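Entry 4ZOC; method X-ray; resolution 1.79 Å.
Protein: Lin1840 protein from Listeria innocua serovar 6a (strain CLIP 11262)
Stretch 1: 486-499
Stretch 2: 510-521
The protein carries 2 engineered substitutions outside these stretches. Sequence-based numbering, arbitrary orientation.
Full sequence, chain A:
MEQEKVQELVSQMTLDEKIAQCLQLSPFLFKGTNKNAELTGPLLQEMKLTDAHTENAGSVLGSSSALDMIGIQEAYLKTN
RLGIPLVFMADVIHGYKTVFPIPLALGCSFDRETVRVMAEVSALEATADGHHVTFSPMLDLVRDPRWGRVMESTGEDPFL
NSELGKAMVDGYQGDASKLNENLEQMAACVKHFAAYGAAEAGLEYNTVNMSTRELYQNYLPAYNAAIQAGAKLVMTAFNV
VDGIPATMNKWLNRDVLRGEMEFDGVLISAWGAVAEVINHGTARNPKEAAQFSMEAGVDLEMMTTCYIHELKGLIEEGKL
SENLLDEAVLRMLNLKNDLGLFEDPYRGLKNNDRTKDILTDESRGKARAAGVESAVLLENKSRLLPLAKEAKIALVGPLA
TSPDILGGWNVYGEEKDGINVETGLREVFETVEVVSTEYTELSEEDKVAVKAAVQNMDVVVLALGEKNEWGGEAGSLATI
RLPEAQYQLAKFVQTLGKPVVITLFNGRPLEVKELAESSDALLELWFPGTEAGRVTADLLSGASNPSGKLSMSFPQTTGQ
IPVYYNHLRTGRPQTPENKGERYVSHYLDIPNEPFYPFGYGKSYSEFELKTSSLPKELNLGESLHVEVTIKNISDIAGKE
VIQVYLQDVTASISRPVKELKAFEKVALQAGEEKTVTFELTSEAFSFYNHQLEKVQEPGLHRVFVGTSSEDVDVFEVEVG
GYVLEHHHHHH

Stretch 1, residues 486-499: QYQLAKFVQTLGKP
Stretch 2 (510-521) LEVKELAESSDA

The most unusual feature of this contact is that its one direct hydrogen bond runs from a side chain to the backbone: Tyr-487 OH donates to Glu-511 O at 2.8 Å, while a single water ties the two backbones together farther along. The helix of residues 486-494, already under way when the stretch begins, runs nearly parallel to the short helix 513-517, with 15° between their N-to-C directions and 9.6 Å between axes.

Tyr-487 (chi1 -61°, chi2 -87°) starts sideways, but its long side chain brings the hydroxyl to the loop ahead of the second helix, and Glu-511 O meets the ring edge near its plane. Tyrosine suits this place because it joins a polar tip to an apolar ring: CD1 lies 3.7 Å from Leu-515 CD2. Leu-515 (m, t; chi1 -57°, chi2 178°) also brings CD2 to 4.0 Å from Ala-490 CB. Ala-490 points toward the second stretch, and its methyl fits a site where little room is needed beside Leu-515. One turn later Gln-494 CA and Ser-518 CA are 5.7 Å apart.

There the water donates to Ala-490 O at 2.9 Å and to Ser-518 O at 2.6 Å. Ser-518 (chi1 -83°) is compact enough for this approach, its CB 4.0 Å from Ala-490 O, and its OG turns back to donate to Glu-514 O at 3.0 Å. Gln-494 (t, m; chi1 -169°, chi2 -83°) packs CG 3.5 Å from Ser-518 O, then leads its polar end away.

A type I turn from Gln-494 to Gly-497 redirects the first chain. Gly-497, at phi/psi 81/1, adopts a positive phi at which a side chain would jam against the preceding carbonyl O. Extended Lys-498 (-107/158) and Pro-499 (-70/142) follow, and Pro-499 CA reaches 3.3 Å from OD2 of Asp-520 (chi1 -58°, chi2 -70°).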

# COMPACT_ATOMS: atom_id res chain seq x y z
N GLN A 486 16.57 -19.28 -12.85
CA GLN A 486 17.80 -18.63 -12.45
C GLN A 486 18.19 -18.90 -11.00
O GLN A 486 19.35 -19.08 -10.72
CB GLN A 486 17.73 -17.13 -12.72
CG GLN A 486 17.53 -16.85 -14.23
CD GLN A 486 17.79 -15.41 -14.60
OE1 GLN A 486 18.65 -14.75 -14.00
NE2 GLN A 486 17.05 -14.90 -15.58
N TYR A 487 17.24 -18.95 -10.08
CA TYR A 487 17.54 -19.38 -8.73
C TYR A 487 17.96 -20.85 -8.74
O TYR A 487 18.92 -21.20 -8.03
CB TYR A 487 16.36 -19.20 -7.76
CG TYR A 487 15.92 -17.76 -7.60
CD1 TYR A 487 16.52 -16.96 -6.69
CD2 TYR A 487 14.86 -17.23 -8.34
CE1 TYR A 487 16.14 -15.63 -6.51
CE2 TYR A 487 14.50 -15.89 -8.22
CZ TYR A 487 15.10 -15.12 -7.28
OH TYR A 487 14.65 -13.80 -7.13
N GLN A 488 17.34 -21.67 -9.58
CA GLN A 488 17.78 -23.07 -9.69
C GLN A 488 19.22 -23.16 -10.20
O GLN A 488 19.97 -24.03 -9.78
CB GLN A 488 16.83 -23.92 -10.58
CG GLN A 488 15.40 -24.04 -10.06
CD GLN A 488 14.45 -24.44 -11.18
OE1 GLN A 488 14.85 -24.72 -12.35
NE2 GLN A 488 13.18 -24.52 -10.85
N LEU A 489 19.56 -22.36 -11.18
CA LEU A 489 20.94 -22.30 -11.67
C LEU A 489 21.93 -21.91 -10.61
O LEU A 489 22.98 -22.54 -10.48
CB LEU A 489 21.03 -21.37 -12.94
CG LEU A 489 22.39 -21.16 -13.54
CD1 LEU A 489 23.07 -22.46 -13.95
CD2 LEU A 489 22.27 -20.23 -14.79
N ALA A 490 21.64 -20.89 -9.83
CA ALA A 490 22.57 -20.48 -8.75
C ALA A 490 22.75 -21.63 -7.73
O ALA A 490 23.83 -21.90 -7.28
CB ALA A 490 22.01 -19.25 -8.09
N LYS A 491 21.65 -22.32 -7.41
CA LYS A 491 21.65 -23.50 -6.52
C LYS A 491 22.52 -24.60 -7.11
O LYS A 491 23.42 -25.09 -6.42
CB LYS A 491 20.23 -23.99 -6.28
CG LYS A 491 20.04 -25.11 -5.24
CD LYS A 491 18.55 -25.39 -5.00
CE LYS A 491 17.90 -26.11 -6.18
NZ LYS A 491 16.60 -26.72 -5.76
N PHE A 492 22.30 -24.93 -8.38
CA PHE A 492 23.19 -25.86 -9.08
C PHE A 492 24.67 -25.51 -9.08
O PHE A 492 25.45 -26.34 -8.73
CB PHE A 492 22.68 -26.12 -10.49
CG PHE A 492 23.53 -27.07 -11.26
CD1 PHE A 492 23.48 -28.44 -10.99
CD2 PHE A 492 24.33 -26.61 -12.27
CE1 PHE A 492 24.29 -29.32 -11.73
CE2 PHE A 492 25.14 -27.49 -12.99
CZ PHE A 492 25.09 -28.87 -12.74
N VAL A 493 25.05 -24.27 -9.43
CA VAL A 493 26.43 -23.85 -9.50
C VAL A 493 27.07 -23.94 -8.11
O VAL A 493 28.26 -24.31 -8.00
CB VAL A 493 26.52 -22.40 -10.11
CG1 VAL A 493 27.85 -21.82 -9.88
CG2 VAL A 493 26.22 -22.51 -11.60
N GLN A 494 26.30 -23.69 -7.05
CA GLN A 494 26.84 -23.73 -5.68
C GLN A 494 27.32 -25.16 -5.38
O GLN A 494 28.27 -25.38 -4.64
CB GLN A 494 25.75 -23.35 -4.73
CG GLN A 494 26.27 -23.11 -3.34
CD GLN A 494 26.44 -24.34 -2.54
OE1 GLN A 494 25.71 -25.31 -2.73
NE2 GLN A 494 27.46 -24.33 -1.60
N THR A 495 26.66 -26.12 -5.95
CA THR A 495 27.03 -27.53 -5.71
C THR A 495 28.38 -27.93 -6.29
O THR A 495 28.91 -28.93 -5.91
CB THR A 495 25.99 -28.55 -6.17
OG1 THR A 495 25.97 -28.73 -7.60
CG2 THR A 495 24.61 -28.28 -5.59
N LEU A 496 28.92 -27.14 -7.18
CA LEU A 496 30.09 -27.56 -7.98
C LEU A 496 31.38 -27.27 -7.23
O LEU A 496 32.43 -27.58 -7.69
CB LEU A 496 30.05 -26.92 -9.40
CG LEU A 496 28.78 -27.17 -10.15
CD1 LEU A 496 28.79 -26.47 -11.50
CD2 LEU A 496 28.43 -28.65 -10.35
N GLY A 497 31.32 -26.69 -6.07
CA GLY A 497 32.52 -26.57 -5.23
C GLY A 497 33.51 -25.47 -5.50
O GLY A 497 34.52 -25.38 -4.74
N LYS A 498 33.26 -24.59 -6.50
CA LYS A 498 34.18 -23.49 -6.80
C LYS A 498 33.59 -22.18 -6.35
O LYS A 498 32.41 -22.09 -6.23
CB LYS A 498 34.41 -23.40 -8.32
CG LYS A 498 34.92 -24.78 -8.83
CD LYS A 498 36.29 -24.85 -9.42
CE LYS A 498 36.61 -26.31 -9.75
NZ LYS A 498 37.35 -26.38 -11.01
N PRO A 499 34.42 -21.16 -6.12
CA PRO A 499 33.83 -19.86 -5.65
C PRO A 499 33.04 -19.21 -6.74
O PRO A 499 33.39 -19.31 -7.94
CB PRO A 499 35.03 -19.00 -5.29
CG PRO A 499 36.24 -19.96 -5.26
CD PRO A 499 35.90 -21.21 -6.00
N LEU A 510 15.04 -6.85 -6.27
CA LEU A 510 14.51 -8.21 -6.44
C LEU A 510 14.70 -8.91 -5.10
O LEU A 510 15.53 -8.47 -4.26
CB LEU A 510 15.26 -8.97 -7.52
CG LEU A 510 14.88 -8.52 -8.94
CD1 LEU A 510 16.04 -8.96 -9.82
CD2 LEU A 510 13.49 -8.96 -9.39
N GLU A 511 14.08 -10.06 -4.96
CA GLU A 511 14.38 -10.98 -3.84
C GLU A 511 15.73 -11.70 -4.09
O GLU A 511 15.86 -12.57 -4.97
CB GLU A 511 13.28 -12.02 -3.69
CG GLU A 511 11.88 -11.51 -3.43
CD GLU A 511 10.85 -12.62 -3.18
OE1 GLU A 511 11.23 -13.83 -2.98
OE2 GLU A 511 9.65 -12.28 -3.18
N VAL A 512 16.75 -11.27 -3.38
CA VAL A 512 18.06 -11.77 -3.65
C VAL A 512 18.63 -12.64 -2.52
O VAL A 512 19.84 -13.09 -2.60
CB VAL A 512 19.05 -10.67 -4.08
CG1 VAL A 512 18.58 -9.98 -5.35
CG2 VAL A 512 19.37 -9.73 -2.92
N LYS A 513 17.86 -12.87 -1.45
CA LYS A 513 18.36 -13.64 -0.34
C LYS A 513 18.96 -15.02 -0.82
O LYS A 513 20.10 -15.41 -0.42
CB LYS A 513 17.29 -13.83 0.73
CG LYS A 513 17.62 -14.86 1.82
CD LYS A 513 16.54 -14.91 2.92
CE LYS A 513 17.12 -15.82 4.05
NZ LYS A 513 16.30 -15.69 5.23
N GLU A 514 18.24 -15.69 -1.70
CA GLU A 514 18.68 -17.04 -2.19
C GLU A 514 19.92 -16.92 -3.05
O GLU A 514 20.71 -17.86 -3.10
CB GLU A 514 17.60 -17.72 -2.98
CG GLU A 514 16.42 -18.07 -2.09
CD GLU A 514 15.16 -18.31 -2.88
OE1 GLU A 514 15.21 -19.01 -3.90
OE2 GLU A 514 14.10 -17.80 -2.47
N LEU A 515 20.18 -15.74 -3.65
CA LEU A 515 21.39 -15.57 -4.43
C LEU A 515 22.57 -15.30 -3.53
O LEU A 515 23.61 -15.88 -3.71
CB LEU A 515 21.19 -14.45 -5.45
CG LEU A 515 20.01 -14.67 -6.40
CD1 LEU A 515 19.84 -13.49 -7.34
CD2 LEU A 515 20.03 -15.94 -7.20
N ALA A 516 22.39 -14.40 -2.56
CA ALA A 516 23.45 -14.07 -1.63
C ALA A 516 23.90 -15.31 -0.89
O ALA A 516 25.10 -15.50 -0.63
CB ALA A 516 22.98 -13.05 -0.62
N GLU A 517 22.94 -16.13 -0.51
CA GLU A 517 23.27 -17.40 0.19
C GLU A 517 23.89 -18.54 -0.70
O GLU A 517 24.41 -19.52 -0.17
CB GLU A 517 22.04 -17.89 0.95
CG GLU A 517 21.76 -16.94 2.13
CD GLU A 517 20.53 -17.25 2.97
OE1 GLU A 517 19.84 -18.27 2.66
OE2 GLU A 517 20.27 -16.42 3.92
N SER A 518 23.74 -18.47 -2.01
CA SER A 518 24.19 -19.48 -2.91
C SER A 518 25.53 -19.06 -3.58
O SER A 518 26.03 -19.77 -4.48
CB SER A 518 23.15 -19.63 -4.01
OG SER A 518 22.02 -20.47 -3.70
N SER A 519 26.10 -17.93 -3.18
CA SER A 519 27.32 -17.44 -3.83
C SER A 519 28.25 -16.82 -2.78
O SER A 519 27.84 -16.58 -1.64
CB SER A 519 26.97 -16.38 -4.90
OG SER A 519 26.31 -15.24 -4.34
N ASP A 520 29.50 -16.57 -3.17
CA ASP A 520 30.47 -15.95 -2.33
C ASP A 520 30.53 -14.46 -2.48
O ASP A 520 30.94 -13.78 -1.57
CB ASP A 520 31.86 -16.54 -2.63
CG ASP A 520 31.88 -18.06 -2.42
OD1 ASP A 520 31.79 -18.46 -1.30
OD2 ASP A 520 31.77 -18.87 -3.33
N ALA A 521 30.18 -13.95 -3.65
CA ALA A 521 30.10 -12.54 -3.94
C ALA A 521 28.93 -12.23 -4.81
O ALA A 521 28.40 -13.08 -5.58
CB ALA A 521 31.39 -11.96 -4.58
O HOH W 1 25.93 -19.90 -7.09